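Phosphoribosylaminoimidazole carboxylase (Treponema denticola, PDB 5C5D) catalyses the reversible carboxylation of 5-aminoimidazole ribonucleotide with carbon dioxide to 4-carboxy-5-aminoimidazole ribonucleotide in de novo purine biosynthesis. Local coordinates at the interface of chains A and B. Coordinates in Å, arbitrary orientation; residue numbers count along the deposited sequence, not the author numbering. Chains: chain A/B, phosphoribosylaminoimidazole carboxylase.

The interface of chains A and B. Residues chain A 77, 80, 82, 108, 110; chain B 122, 126, 143.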
loop_
_atom_site.group_PDB
_atom_site.type_symbol
_atom_site.label_atom_id
_atom_site.label_comp_id
_atom_site.label_asym_id
_atom_site.label_seq_id
_atom_site.Cartn_x
_atom_site.Cartn_y
_atom_site.Cartn_z
ATOM N N ASP A 77 18.986 -9.854 19.109
ATOM C CA ASP A 77 19.840 -10.531 18.122
ATOM C C ASP A 77 21.255 -9.975 18.113
ATOM O O ASP A 77 22.228 -10.716 17.935
ATOM C CB ASP A 77 19.238 -10.407 16.718
ATOM C CG ASP A 77 19.936 -11.295 15.711
ATOM O OD1 ASP A 77 19.606 -12.498 15.646
ATOM O OD2 ASP A 77 20.795 -10.778 14.962
ATOM N N VAL A 80 22.970 -11.566 21.757
ATOM C CA VAL A 80 23.197 -12.982 22.031
ATOM C C VAL A 80 24.067 -13.614 20.955
ATOM O O VAL A 80 24.205 -13.087 19.858
ATOM C CB VAL A 80 21.867 -13.767 22.156
ATOM C CG1 VAL A 80 21.001 -13.150 23.235
ATOM C CG2 VAL A 80 21.080 -13.827 20.809
ATOM N N GLY A 82 23.943 -16.930 19.647
ATOM C CA GLY A 82 23.326 -17.860 18.733
ATOM C C GLY A 82 22.212 -17.226 17.925
ATOM O O GLY A 82 21.953 -16.045 18.045
ATOM N N GLY A 108 24.235 -7.568 9.424
ATOM C CA GLY A 108 24.844 -7.880 10.707
ATOM C C GLY A 108 23.850 -8.217 11.797
ATOM O O GLY A 108 24.243 -8.627 12.857
ATOM N N SER A 110 20.473 -10.570 12.237
ATOM C CA SER A 110 19.917 -11.657 11.435
ATOM C C SER A 110 18.870 -12.522 12.126
ATOM O O SER A 110 18.951 -13.750 12.074
ATOM C CB SER A 110 21.052 -12.578 10.976
ATOM O OG SER A 110 21.611 -13.246 12.093
ATOM N N LEU B 122 24.668 -15.145 7.766
ATOM C CA LEU B 122 24.935 -15.017 9.195
ATOM C C LEU B 122 23.961 -15.878 9.996
ATOM O O LEU B 122 24.354 -16.528 10.961
ATOM C CB LEU B 122 24.856 -13.555 9.632
ATOM C CG LEU B 122 24.988 -13.273 11.128
ATOM C CD1 LEU B 122 26.298 -13.818 11.687
ATOM C CD2 LEU B 122 24.874 -11.767 11.413
ATOM N N ARG B 126 24.908 -18.855 12.551
ATOM C CA ARG B 126 24.517 -18.815 13.946
ATOM C C ARG B 126 23.602 -19.981 14.287
ATOM O O ARG B 126 23.515 -20.394 15.442
ATOM C CB ARG B 126 23.861 -17.482 14.287
ATOM C CG ARG B 126 24.807 -16.324 14.122
ATOM C CD ARG B 126 24.109 -15.003 14.262
ATOM N NE ARG B 126 23.705 -14.683 15.625
ATOM C CZ ARG B 126 23.078 -13.556 15.954
ATOM N NH1 ARG B 126 22.766 -12.662 15.021
ATOM N NH2 ARG B 126 22.746 -13.312 17.217
ATOM N N MET B 143 30.942 -10.436 14.250
ATOM C CA MET B 143 29.995 -9.485 14.804
ATOM C C MET B 143 30.730 -8.418 15.598
ATOM O O MET B 143 30.286 -7.279 15.628
ATOM C CB MET B 143 28.946 -10.219 15.642
ATOM C CG MET B 143 27.766 -10.685 14.743
ATOM S SD MET B 143 26.506 -11.711 15.519
ATOM C CE MET B 143 25.352 -10.458 16.105
#
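B:Arg126 reaches out of helix 117-128 to clasp A:Asp77 of the partner subunit. B:Arg126 CB lies 4.0 Å from the carbonyl carbon A:Gly82 C. B:Arg126 CD comes within 3.7 Å of A:Ser110 OG; the chain then bends at chi3 (72°), carrying NE past A:Gly82 O and turning the guanidinium toward A:Asp77. At the tip, B:Arg126 NH1 forms a salt bridge and hydrogen bond with the carboxylate oxygen A:Asp77 OD2 (2.7 Å), and a weak bond to A:Ser110 OG. NH1 meets OD2 from above the carboxylate plane, which is turned 52° from the guanidinium, unlike a flat paired bridge. B:Arg126 NH2 hydrogen-bonds in the carbonyl plane, on a lone pair, to the backbone oxygen A:Asp77 O, also at 2.7 Å, and weakly to A:Gly82 O. Arginine suits this place because its two terminal nitrogens grip side chain and main chain of one residue; aspartate offers the matching anion.

Serine serves twice: A:Ser110 N donates to A:Asp77 OD2 (2.8 Å) from the carboxylate face opposite to NH1, while its OG faces NH1. From the arginine's own chain, B:Met143 sets its apolar CE methyl above the B:Arg126 guanidinium plane, displaced toward the rim. Leucine supplies an apolar branch, B:Leu122 CD2, 4.0 Å from A:Gly108 CA and also against A:Ser110 CB.

The site joins the C-terminal end of helix 72-79 and nearby loops of chain A to helices 117-128 and 133-157 of chain B, and recurs across the pair's two-fold axis within the deposited octamer.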